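Local coordinates for antifreeze protein (Uncultured bacterium, PDB 6EIO) that binds ice, apparently through two of its faces, and so probably acts as an antifreeze, at residues T16-Q21 with G120-T125; G48-T53 with V219-N224; G54-S59 with G70-T75; T92-A97 with Y175-S180; G110-L115 with G133-D138. All coordinates share one frame; numbering follows the deposited sequence.

Contact 1 of 5, residues T16-Q21 with G120-T125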
# COMPACT_ATOMS: atom_id res chain seq x y z
N THR A 16 15.86 -19.16 -1.97
CA THR A 16 15.75 -17.75 -2.34
C THR A 16 16.55 -16.87 -1.39
O THR A 16 16.18 -16.69 -0.23
CB THR A 16 14.29 -17.28 -2.31
OG1 THR A 16 13.50 -18.13 -3.15
CG2 THR A 16 14.17 -15.83 -2.78
N VAL A 17 17.64 -16.30 -1.90
CA VAL A 17 18.58 -15.56 -1.08
C VAL A 17 18.61 -14.10 -1.53
O VAL A 17 18.94 -13.80 -2.68
CB VAL A 17 19.99 -16.18 -1.12
CG1 VAL A 17 20.91 -15.40 -0.25
CG2 VAL A 17 19.95 -17.65 -0.68
N ILE A 18 18.30 -13.19 -0.61
CA ILE A 18 18.15 -11.76 -0.89
C ILE A 18 19.46 -11.04 -0.57
O ILE A 18 19.86 -11.01 0.60
CB ILE A 18 17.01 -11.17 -0.03
CG1 ILE A 18 15.68 -11.90 -0.29
CG2 ILE A 18 16.87 -9.66 -0.24
CD1 ILE A 18 15.13 -11.70 -1.67
N PRO A 19 20.16 -10.44 -1.56
CA PRO A 19 21.40 -9.71 -1.24
C PRO A 19 21.07 -8.37 -0.59
O PRO A 19 19.92 -7.93 -0.55
CB PRO A 19 22.08 -9.53 -2.60
CG PRO A 19 20.94 -9.42 -3.55
CD PRO A 19 19.86 -10.36 -3.00
N LEU A 20 22.12 -7.73 -0.07
CA LEU A 20 21.99 -6.44 0.60
C LEU A 20 22.39 -5.33 -0.36
O LEU A 20 23.54 -5.27 -0.82
CB LEU A 20 22.84 -6.41 1.86
CG LEU A 20 22.67 -5.16 2.72
CD1 LEU A 20 21.20 -4.89 3.07
CD2 LEU A 20 23.50 -5.33 3.98
N GLN A 21 21.44 -4.46 -0.67
CA GLN A 21 21.65 -3.37 -1.61
C GLN A 21 22.42 -2.22 -0.98
O GLN A 21 22.35 -1.98 0.23
CB GLN A 21 20.30 -2.87 -2.13
CG GLN A 21 19.57 -3.95 -2.92
CD GLN A 21 18.21 -3.50 -3.41
OE1 GLN A 21 18.05 -2.39 -3.91
NE2 GLN A 21 17.22 -4.38 -3.29
N GLY A 120 15.83 -1.11 -0.06
CA GLY A 120 16.19 -0.92 -1.45
C GLY A 120 15.01 -1.09 -2.38
O GLY A 120 13.86 -0.80 -2.00
N LEU A 121 15.32 -1.52 -3.60
CA LEU A 121 14.40 -1.57 -4.73
C LEU A 121 14.26 -3.01 -5.18
O LEU A 121 15.27 -3.71 -5.40
CB LEU A 121 14.97 -0.72 -5.87
CG LEU A 121 14.12 -0.62 -7.13
CD1 LEU A 121 12.76 -0.02 -6.86
CD2 LEU A 121 14.86 0.18 -8.19
N TYR A 122 13.01 -3.44 -5.34
CA TYR A 122 12.66 -4.80 -5.73
C TYR A 122 11.73 -4.74 -6.93
O TYR A 122 10.86 -3.86 -6.99
CB TYR A 122 11.94 -5.51 -4.59
CG TYR A 122 12.81 -5.71 -3.38
CD1 TYR A 122 12.91 -4.74 -2.38
CD2 TYR A 122 13.58 -6.85 -3.25
CE1 TYR A 122 13.72 -4.92 -1.28
CE2 TYR A 122 14.40 -7.05 -2.16
CZ TYR A 122 14.46 -6.09 -1.16
OH TYR A 122 15.27 -6.33 -0.09
N LYS A 123 11.89 -5.69 -7.84
CA LYS A 123 11.05 -5.76 -9.03
C LYS A 123 10.55 -7.17 -9.25
O LYS A 123 11.34 -8.12 -9.36
CB LYS A 123 11.82 -5.30 -10.27
CG LYS A 123 11.02 -5.36 -11.54
CD LYS A 123 11.80 -4.82 -12.72
CE LYS A 123 10.91 -4.61 -13.93
NZ LYS A 123 9.78 -3.66 -13.64
N SER A 124 9.23 -7.29 -9.36
CA SER A 124 8.55 -8.53 -9.73
C SER A 124 7.99 -8.38 -11.13
O SER A 124 7.19 -7.47 -11.40
CB SER A 124 7.42 -8.84 -8.76
OG SER A 124 6.79 -10.06 -9.10
N THR A 125 8.38 -9.27 -12.03
CA THR A 125 7.88 -9.26 -13.40
C THR A 125 6.61 -10.08 -13.56
O THR A 125 6.09 -10.18 -14.67
CB THR A 125 8.95 -9.79 -14.37
OG1 THR A 125 9.28 -11.13 -14.00
CG2 THR A 125 10.20 -8.91 -14.34
O HOH W 1 17.74 -6.56 -1.37

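Contact 2 of 5, residues G48-T53 with V219-N224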
# COMPACT_ATOMS: atom_id res chain seq x y z
N GLY A 48 -20.19 -4.07 6.17
CA GLY A 48 -19.92 -4.25 7.58
C GLY A 48 -19.09 -3.16 8.25
O GLY A 48 -18.88 -2.09 7.72
N ALA A 49 -18.66 -3.41 9.50
CA ALA A 49 -18.16 -2.37 10.42
C ALA A 49 -16.69 -1.94 10.21
O ALA A 49 -15.90 -1.83 11.16
CB ALA A 49 -18.34 -2.82 11.88
N THR A 50 -16.32 -1.72 8.96
CA THR A 50 -15.04 -1.15 8.63
C THR A 50 -14.85 0.16 9.37
O THR A 50 -15.80 0.94 9.55
CB THR A 50 -14.99 -0.92 7.12
OG1 THR A 50 -14.95 -2.21 6.51
CG2 THR A 50 -13.79 -0.09 6.66
N ASN A 51 -13.62 0.41 9.80
CA ASN A 51 -13.26 1.68 10.40
C ASN A 51 -12.01 2.19 9.70
O ASN A 51 -11.01 1.48 9.63
CB ASN A 51 -13.03 1.54 11.90
CG ASN A 51 -12.99 2.89 12.60
OD1 ASN A 51 -14.02 3.42 13.01
ND2 ASN A 51 -11.80 3.46 12.75
N ILE A 52 -12.08 3.43 9.23
CA ILE A 52 -10.94 4.13 8.63
C ILE A 52 -10.58 5.29 9.53
O ILE A 52 -11.43 6.13 9.82
CB ILE A 52 -11.29 4.64 7.21
CG1 ILE A 52 -11.60 3.49 6.26
CG2 ILE A 52 -10.16 5.51 6.68
CD1 ILE A 52 -12.28 3.93 4.98
N THR A 53 -9.31 5.37 9.94
CA THR A 53 -8.79 6.55 10.64
C THR A 53 -7.83 7.21 9.66
O THR A 53 -6.72 6.74 9.42
CB THR A 53 -8.09 6.22 11.96
OG1 THR A 53 -8.94 5.41 12.78
CG2 THR A 53 -7.80 7.51 12.72
N VAL A 219 -11.99 0.56 -4.66
CA VAL A 219 -11.60 -0.04 -3.39
C VAL A 219 -12.82 -0.71 -2.79
O VAL A 219 -13.86 -0.08 -2.59
CB VAL A 219 -10.96 0.97 -2.42
CG1 VAL A 219 -10.64 0.28 -1.10
CG2 VAL A 219 -9.68 1.53 -3.01
N THR A 220 -12.67 -2.01 -2.50
CA THR A 220 -13.70 -2.83 -1.89
C THR A 220 -13.21 -3.27 -0.51
O THR A 220 -12.08 -3.73 -0.38
CB THR A 220 -14.01 -4.05 -2.77
OG1 THR A 220 -14.42 -3.60 -4.07
CG2 THR A 220 -15.11 -4.91 -2.19
N MET A 221 -14.08 -3.11 0.49
CA MET A 221 -13.74 -3.36 1.87
C MET A 221 -14.83 -4.20 2.53
O MET A 221 -16.01 -4.10 2.18
CB MET A 221 -13.58 -2.01 2.62
CG MET A 221 -12.36 -1.20 2.16
SD MET A 221 -12.39 0.52 2.72
CE MET A 221 -13.72 1.14 1.71
N GLU A 222 -14.42 -5.02 3.49
CA GLU A 222 -15.36 -5.78 4.30
C GLU A 222 -14.79 -5.90 5.72
O GLU A 222 -13.79 -6.57 5.95
CB GLU A 222 -15.65 -7.14 3.68
CG GLU A 222 -16.68 -7.92 4.48
CD GLU A 222 -17.36 -9.08 3.75
OE1 GLU A 222 -17.06 -9.34 2.58
OE2 GLU A 222 -18.23 -9.70 4.41
N GLY A 223 -15.41 -5.21 6.67
CA GLY A 223 -14.99 -5.31 8.06
C GLY A 223 -13.51 -5.06 8.30
O GLY A 223 -12.89 -5.78 9.08
N ASN A 224 -12.95 -4.03 7.68
CA ASN A 224 -11.52 -3.79 7.77
C ASN A 224 -11.17 -2.70 8.78
O ASN A 224 -12.00 -1.87 9.14
CB ASN A 224 -10.97 -3.38 6.40
CG ASN A 224 -11.27 -4.42 5.36
OD1 ASN A 224 -11.96 -4.14 4.37
ND2 ASN A 224 -10.77 -5.63 5.60
O HOH W 2 -13.63 -3.24 11.35

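Contact 3 of 5, residues G54-S59 with G70-T75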
# COMPACT_ATOMS: atom_id res chain seq x y z
N GLY A 54 -8.29 8.30 9.05
CA GLY A 54 -7.60 8.95 7.95
C GLY A 54 -8.63 9.43 6.95
O GLY A 54 -9.81 9.13 7.09
N ASP A 55 -8.19 10.17 5.94
CA ASP A 55 -9.15 10.68 4.98
C ASP A 55 -9.45 9.63 3.90
O ASP A 55 -8.67 8.70 3.66
CB ASP A 55 -8.65 12.01 4.41
CG ASP A 55 -8.54 13.12 5.48
OD1 ASP A 55 -9.24 13.03 6.51
OD2 ASP A 55 -7.75 14.07 5.26
N LEU A 56 -10.61 9.80 3.26
CA LEU A 56 -11.12 8.88 2.24
C LEU A 56 -11.44 9.70 1.00
O LEU A 56 -12.21 10.67 1.08
CB LEU A 56 -12.37 8.17 2.76
CG LEU A 56 -13.17 7.29 1.80
CD1 LEU A 56 -12.34 6.18 1.19
CD2 LEU A 56 -14.39 6.70 2.49
N GLY A 57 -10.86 9.33 -0.14
CA GLY A 57 -11.03 10.08 -1.37
C GLY A 57 -11.58 9.23 -2.50
O GLY A 57 -11.27 8.04 -2.62
N LEU A 58 -12.34 9.88 -3.39
CA LEU A 58 -12.87 9.26 -4.59
C LEU A 58 -12.94 10.32 -5.68
O LEU A 58 -13.54 11.38 -5.48
CB LEU A 58 -14.26 8.67 -4.33
CG LEU A 58 -14.97 8.10 -5.55
CD1 LEU A 58 -14.23 6.89 -6.14
CD2 LEU A 58 -16.40 7.73 -5.20
N SER A 59 -12.34 10.02 -6.83
CA SER A 59 -12.41 10.89 -7.99
C SER A 59 -11.84 10.10 -9.15
O SER A 59 -10.79 9.48 -8.97
CB SER A 59 -11.57 12.14 -7.76
OG SER A 59 -11.44 12.88 -8.97
N GLY A 70 -20.01 1.07 7.71
CA GLY A 70 -18.65 1.54 7.83
C GLY A 70 -18.62 2.90 8.49
O GLY A 70 -19.56 3.69 8.35
N ILE A 71 -17.50 3.18 9.16
CA ILE A 71 -17.27 4.42 9.91
C ILE A 71 -15.99 5.06 9.39
O ILE A 71 -14.94 4.40 9.34
CB ILE A 71 -17.14 4.14 11.43
CG1 ILE A 71 -18.41 3.52 12.01
CG2 ILE A 71 -16.77 5.41 12.17
CD1 ILE A 71 -19.64 4.41 11.92
N LEU A 72 -16.07 6.33 9.04
CA LEU A 72 -14.92 7.13 8.64
C LEU A 72 -14.61 8.11 9.77
O LEU A 72 -15.39 9.03 10.05
CB LEU A 72 -15.23 7.88 7.35
CG LEU A 72 -14.12 8.81 6.89
CD1 LEU A 72 -12.85 8.04 6.58
CD2 LEU A 72 -14.60 9.61 5.68
N ASN A 73 -13.47 7.90 10.43
CA ASN A 73 -12.91 8.86 11.38
C ASN A 73 -11.88 9.66 10.60
O ASN A 73 -10.69 9.33 10.57
CB ASN A 73 -12.31 8.12 12.57
CG ASN A 73 -11.70 9.05 13.61
OD1 ASN A 73 -11.77 10.26 13.48
ND2 ASN A 73 -11.11 8.47 14.65
N GLY A 74 -12.37 10.67 9.89
CA GLY A 74 -11.62 11.37 8.87
C GLY A 74 -12.59 12.10 7.98
O GLY A 74 -13.80 12.11 8.23
N THR A 75 -12.06 12.73 6.93
CA THR A 75 -12.87 13.53 6.03
C THR A 75 -13.03 12.83 4.69
O THR A 75 -12.07 12.32 4.11
CB THR A 75 -12.30 14.94 5.86
OG1 THR A 75 -12.23 15.57 7.14
CG2 THR A 75 -13.16 15.80 4.95
O HOH W 3 -9.94 14.79 8.54

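Contact 4 of 5, residues T92-A97 with Y175-S180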
# COMPACT_ATOMS: atom_id res chain seq x y z
N THR A 92 1.51 10.72 -10.16
CA THR A 92 2.93 11.07 -10.08
C THR A 92 3.71 10.04 -9.26
O THR A 92 4.78 9.58 -9.67
CB THR A 92 3.05 12.47 -9.47
OG1 THR A 92 2.40 13.39 -10.34
CG2 THR A 92 4.51 12.88 -9.23
N ALA A 93 3.18 9.67 -8.10
CA ALA A 93 3.87 8.73 -7.22
C ALA A 93 3.99 7.35 -7.87
O ALA A 93 5.03 6.69 -7.77
CB ALA A 93 3.13 8.62 -5.89
N TYR A 94 2.91 6.89 -8.51
CA TYR A 94 2.93 5.61 -9.21
C TYR A 94 4.02 5.60 -10.27
O TYR A 94 4.80 4.65 -10.39
CB TYR A 94 1.56 5.40 -9.84
CG TYR A 94 1.42 4.13 -10.65
CD1 TYR A 94 1.85 4.08 -11.98
CD2 TYR A 94 0.84 2.99 -10.11
CE1 TYR A 94 1.69 2.93 -12.74
CE2 TYR A 94 0.69 1.84 -10.86
CZ TYR A 94 1.11 1.80 -12.18
OH TYR A 94 0.94 0.65 -12.89
N ASN A 95 4.06 6.66 -11.09
CA ASN A 95 5.04 6.71 -12.17
C ASN A 95 6.46 6.80 -11.62
O ASN A 95 7.38 6.19 -12.18
CB ASN A 95 4.74 7.89 -13.09
CG ASN A 95 3.48 7.73 -13.92
OD1 ASN A 95 2.87 8.75 -14.35
ND2 ASN A 95 3.08 6.51 -14.20
N ASP A 96 6.66 7.56 -10.54
CA ASP A 96 7.96 7.64 -9.88
C ASP A 96 8.40 6.25 -9.43
O ASP A 96 9.48 5.76 -9.78
CB ASP A 96 7.81 8.62 -8.70
CG ASP A 96 9.03 8.75 -7.80
OD1 ASP A 96 10.12 8.32 -8.19
OD2 ASP A 96 8.86 9.26 -6.67
N ALA A 97 7.53 5.58 -8.69
CA ALA A 97 7.84 4.24 -8.19
C ALA A 97 8.18 3.29 -9.33
O ALA A 97 9.15 2.54 -9.24
CB ALA A 97 6.65 3.71 -7.39
N TYR A 175 6.64 0.95 0.08
CA TYR A 175 5.77 1.28 -1.04
C TYR A 175 5.64 0.08 -1.95
O TYR A 175 6.65 -0.54 -2.33
CB TYR A 175 6.36 2.43 -1.83
CG TYR A 175 6.68 3.66 -1.03
CD1 TYR A 175 7.93 3.79 -0.43
CD2 TYR A 175 5.77 4.69 -0.88
CE1 TYR A 175 8.26 4.93 0.27
CE2 TYR A 175 6.09 5.83 -0.18
CZ TYR A 175 7.36 5.95 0.37
OH TYR A 175 7.78 7.09 1.02
N TRP A 176 4.40 -0.21 -2.35
CA TRP A 176 4.06 -1.30 -3.25
C TRP A 176 3.41 -0.68 -4.48
O TRP A 176 2.29 -0.16 -4.39
CB TRP A 176 3.07 -2.27 -2.61
CG TRP A 176 3.40 -2.76 -1.23
CD1 TRP A 176 3.16 -2.10 -0.06
CD2 TRP A 176 3.95 -4.04 -0.86
NE1 TRP A 176 3.55 -2.86 1.01
CE2 TRP A 176 4.02 -4.06 0.55
CE3 TRP A 176 4.35 -5.18 -1.57
CZ2 TRP A 176 4.47 -5.17 1.26
CZ3 TRP A 176 4.81 -6.29 -0.86
CH2 TRP A 176 4.87 -6.27 0.53
N GLN A 177 4.09 -0.72 -5.63
CA GLN A 177 3.55 -0.22 -6.88
C GLN A 177 2.98 -1.42 -7.64
O GLN A 177 3.72 -2.36 -7.97
CB GLN A 177 4.66 0.48 -7.67
CG GLN A 177 4.23 0.93 -9.06
CD GLN A 177 4.42 -0.12 -10.12
OE1 GLN A 177 5.46 -0.80 -10.18
NE2 GLN A 177 3.41 -0.28 -10.97
N VAL A 178 1.67 -1.40 -7.88
CA VAL A 178 0.94 -2.55 -8.39
C VAL A 178 0.37 -2.19 -9.76
O VAL A 178 -0.48 -1.29 -9.87
CB VAL A 178 -0.16 -2.96 -7.40
CG1 VAL A 178 -1.00 -4.11 -7.98
CG2 VAL A 178 0.42 -3.32 -6.05
N SER A 179 0.83 -2.89 -10.80
CA SER A 179 0.46 -2.51 -12.16
C SER A 179 -0.94 -2.94 -12.55
O SER A 179 -1.48 -2.44 -13.54
CB SER A 179 1.47 -3.05 -13.16
OG SER A 179 2.78 -2.54 -12.93
N SER A 180 -1.55 -3.86 -11.79
CA SER A 180 -2.95 -4.19 -12.02
C SER A 180 -3.70 -3.97 -10.71
O SER A 180 -3.91 -2.81 -10.33
CB SER A 180 -3.15 -5.52 -12.72
OG SER A 180 -2.64 -6.52 -11.89

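Contact 5 of 5, residues G110-L115 with G133-D138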
# COMPACT_ATOMS: atom_id res chain seq x y z
N GLY A 110 6.39 -13.98 -7.17
CA GLY A 110 5.68 -15.09 -6.59
C GLY A 110 5.55 -14.98 -5.08
O GLY A 110 5.46 -13.90 -4.51
N ASN A 111 5.49 -16.13 -4.43
CA ASN A 111 5.33 -16.15 -2.98
C ASN A 111 6.60 -15.65 -2.31
O ASN A 111 7.68 -16.22 -2.50
CB ASN A 111 5.02 -17.56 -2.52
CG ASN A 111 4.95 -17.67 -1.02
OD1 ASN A 111 4.40 -16.80 -0.34
ND2 ASN A 111 5.50 -18.75 -0.49
N ILE A 112 6.46 -14.61 -1.48
CA ILE A 112 7.54 -14.08 -0.67
C ILE A 112 7.32 -14.31 0.81
O ILE A 112 8.06 -13.78 1.64
CB ILE A 112 7.84 -12.60 -0.98
CG1 ILE A 112 6.62 -11.72 -0.75
CG2 ILE A 112 8.36 -12.47 -2.40
CD1 ILE A 112 6.94 -10.25 -0.82
N GLY A 113 6.33 -15.13 1.18
CA GLY A 113 6.19 -15.51 2.56
C GLY A 113 7.45 -16.20 3.06
O GLY A 113 8.09 -16.97 2.34
N GLY A 114 7.82 -15.90 4.30
CA GLY A 114 9.03 -16.39 4.92
C GLY A 114 10.27 -15.56 4.63
O GLY A 114 11.31 -15.82 5.23
N LEU A 115 10.19 -14.58 3.75
CA LEU A 115 11.37 -13.83 3.38
C LEU A 115 11.50 -12.56 4.21
O LEU A 115 10.53 -11.95 4.63
CB LEU A 115 11.33 -13.42 1.91
CG LEU A 115 11.46 -14.53 0.91
CD1 LEU A 115 11.43 -13.91 -0.47
CD2 LEU A 115 12.74 -15.34 1.11
N GLY A 133 3.28 -18.13 5.28
CA GLY A 133 4.14 -17.28 6.04
C GLY A 133 4.08 -15.79 5.74
O GLY A 133 3.37 -15.25 4.87
N ASP A 134 4.88 -15.11 6.54
CA ASP A 134 4.81 -13.66 6.64
C ASP A 134 6.02 -13.07 5.93
O ASP A 134 7.04 -13.72 5.78
CB ASP A 134 4.84 -13.25 8.10
CG ASP A 134 3.71 -13.88 8.89
OD1 ASP A 134 2.57 -13.89 8.39
OD2 ASP A 134 3.97 -14.37 10.02
N VAL A 135 5.91 -11.82 5.48
CA VAL A 135 7.05 -11.12 4.90
C VAL A 135 7.51 -10.08 5.91
O VAL A 135 6.70 -9.36 6.50
CB VAL A 135 6.73 -10.53 3.51
CG1 VAL A 135 5.60 -9.48 3.57
CG2 VAL A 135 8.02 -9.97 2.87
N THR A 136 8.83 -10.01 6.12
CA THR A 136 9.42 -9.09 7.07
C THR A 136 10.25 -8.06 6.34
O THR A 136 11.10 -8.41 5.52
CB THR A 136 10.28 -9.84 8.09
OG1 THR A 136 9.47 -10.77 8.79
CG2 THR A 136 10.91 -8.90 9.09
N PHE A 137 10.01 -6.79 6.64
CA PHE A 137 10.87 -5.69 6.19
C PHE A 137 11.80 -5.35 7.34
O PHE A 137 11.34 -5.05 8.43
CB PHE A 137 10.02 -4.49 5.79
CG PHE A 137 9.26 -4.73 4.52
CD1 PHE A 137 8.04 -5.40 4.50
CD2 PHE A 137 9.77 -4.31 3.32
CE1 PHE A 137 7.41 -5.65 3.30
CE2 PHE A 137 9.11 -4.54 2.14
CZ PHE A 137 7.93 -5.22 2.12
N ASP A 138 13.11 -5.44 7.08
CA ASP A 138 14.11 -5.29 8.13
C ASP A 138 15.04 -4.15 7.72
O ASP A 138 15.72 -4.22 6.70
CB ASP A 138 14.86 -6.61 8.32
CG ASP A 138 15.72 -6.65 9.57
OD1 ASP A 138 16.32 -5.61 9.93
OD2 ASP A 138 15.80 -7.77 10.16
O HOH W 4 9.26 -13.14 7.43

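Contact 1 of 5, residues T16-Q21 with G120-T125
The backbones of Gln21 and Gly120 make the closest approach between the two segments, their CA atoms 6.0 Å apart, with the irregular 16-21 segment passing strand 120-124 without joining it as a strand. The place is one end of the beta-solenoid of this ice-binding family, where short strand 106-107 pairs in parallel with strand 120-124, its Val106 touching both Pro19 and Gln21. With CD anti to CA (chi2 178°), the extended chain of Gln21 carries the amide to the backbone of Leu121. OE1 takes the nearly straight bond from Leu121 N at 2.9 Å, and NE2 gives one to Leu121 O at 3.0 Å, arriving from above that carbonyl's plane. One amide thus grips both backbone polar groups of Leu121. Gly120 makes room for this: a CB there would clash with Gln21 OE1, and the backbone angles themselves call for glycine. Gln21 NE2 also lies over one face of the Tyr122 ring, toward the rim, while Ile18 CG2 meets the ring's edge 3.7 Å from Tyr122 OH. That hydroxyl is bonded to Thr118 O and also accepts from a water that donates to Pro19 O and takes a bond from Gln21 NE2 at 3.0 Å.

Contact 2 of 5, residues G48-T53 with V219-N224
Thr50 turns OG1 anti to its carbonyl carbon and beside its backbone N (chi1 -69°), which sets the hydroxyl oxygen in front of Asn224 N. On the other segment, Asn224 has CG anti to its own carbonyl carbon, and its amide folds back toward the strand it has just left. The two segments are corners of neighbouring coils in a beta-solenoid: 48-53 turns from strand 43-47 into strand 51-53, and 219-224 from strand 219-222 into strand 225-227. Two hydrogen bonds hold Thr50 OG1: it accepts from Asn224 N at 2.9 Å and donates to Asn46 OD1. Gly223 N is also close to OG1, at 3.0 Å, but its angle is too poor for a bond. The positive phi of Gly223, like that of Gly48 on the facing corner, favours glycine.

The Asn224 amide is fixed at both ends. OD1 accepts from Glu222 N at 2.8 Å, with the donor above the carbonyl plane, and ND2 bonds Asp203 O and Ala206 O, so its rotation is settled. On the inner side, Met221, modelled in two conformations, in one of them brings SD to 4.1 Å from Ile52 CD1, the two chains crossing at about a right angle, with Phe67 touching both. Past the corner, Asn51 N bonds Asn224 O at 2.9 Å, nearly along the C=O axis, and Thr50 CA makes a CA-H...O contact to that same oxygen at 3.2 Å.

Contact 3 of 5, residues G54-S59 with G70-T75
Gly54 and Gly74 form the tight part of this contact: Gly74 CA sits 3.4 Å from Gly54 O in an almost straight CA-H...O contact. A CB on Gly74 would clash with that oxygen. Leu72 closes in from the inner side, its CD1 at 3.3 Å from Gly54 O, and both of its methyls pack 3.9 Å from Leu56 CB. The backbone bonds Gly54 N to Asn73 O and Leu56 N to Thr75 O bracket this dense patch.

In both of these coils of the beta-solenoid a glycine, Gly54 or Gly74, lies in the break between two successive strands, 51-53 and 55-58 or 71-73 and 76-78, and the coils stack in parallel.

The other side is looser and meets solvent, with Asp55 and Thr75 side by side. With CG anti to its carbonyl carbon (chi1 -64°), Asp55 presents OD1 to Thr75 N at 2.9 Å, met from above the carboxylate plane. A water donates to the same OD1 and also bonds Thr75 OG1, each 2.8 Å from the water oxygen. An alanine in place of Asp55 would probably leave Thr75 N without this acceptor and the bridging water without its anchor on the 54-59 side.

Contact 4 of 5, residues T92-A97 with Y175-S180
Tyr94 and Ala97 pack a helix face against Gln177 in a buried helix-to-strand contact, where helix 81-99 lies along the flank of the beta-solenoid. The helix segment crosses strand 175-178 at 93°, their axes 8.7 Å apart. Between them, Gln177 CG, anti to the backbone N (chi1 175°), lies over one face of the Tyr94 ring in a CH-pi contact, 4.3 Å from the centroid, beyond which the chain bends. The amide stands almost perpendicular to that ring, with NE2 3.3 Å from Tyr94 CZ. It is held by NE2 donating to Ser179 OG at 3.1 Å and by OE1 bonding weakly to Ile151 N; Ser179 OG bonds Ile151 O. At the ring's edge, in its plane, Val178 O lies 3.5 Å from Tyr94 CE2. Ala97 CB packs on the aliphatic part of Gln177, 3.8 Å from its CB. An alanine in place of Tyr94 would probably open a gap over Gln177 CG and leave Arg215 without its cation-pi partner. The helix spans three adjacent parallel strands: Ala97 O takes a bond from Gln150 NE2 of strand 147-151, Gln177 belongs to the middle one, and Ala93 and Tyr94 rest on Ile195 of strand 193-196.

Contact 5 of 5, residues G110-L115 with G133-D138
Gly133 comes first, passing Gly113 with its O 3.7 Å from Gly113 CA; it is modelled in two conformations, and its positive phi favours glycine. Next, Asp134 has its CB pointing away from the 110-115 segment and works through its carbonyl. Asp134 O accepts from Gly114 N at 2.7 Å, the donor above the carbonyl plane, and a water donates to the same oxygen. Gly114 is presented by a type II beta turn from Ile112 to Leu115, in which its positive phi (86°) suits a glycine. An Asx turn leads into it: Asn111 OD1 accepts from Gly113 N at 3.0 Å.

Val135 begins the strand and points a methyl inward: CG2 meets Ile112 CD1 at 3.9 Å in the conformer modelled here, one of two. Ile112 reaches it with CG1 in the crowded position between backbone N and carbonyl carbon (chi1 59°), from which CD1 extends to Val135 CG2. Both lie at a corner of the beta-solenoid, where the chain leaves strand 110-111 and re-forms as strand 116-117, the parallel neighbour of 135-138. Thr136 N makes the first rung of that pairing, a nearly straight 3.0 Å bond to Leu115 O, ahead of Phe137, which turns inside against Leu117. The Thr136 hydroxyl OG1 donates at 2.7 Å to the water that also bonds Asp134 O and, more distantly, Leu115 O.

Overall arrangement
The contacts fall into two groups toward opposite ends of the solenoid. Contacts 2 and 3 share one end, centres 10 Å apart, and are joined by the parallel pairing of strands 51-53 and 71-73, with Ile52 CG2 packing on Leu72 CD1. Contacts 1 and 5 share the other, centres 12 Å apart, where Thr16 O touches Leu115 CD2. Between contacts 1 and 3 the centres lie 34 Å apart. Contact 4 lies between the groups, 17 Å from contact 1 and 22 Å from contact 3 between centres. It reaches contact 5 through the interior, with Trp176 CZ2 3.6 Å from Phe137 CZ. All five contacts join parts of the scaffold that presumably carries the ice-binding faces.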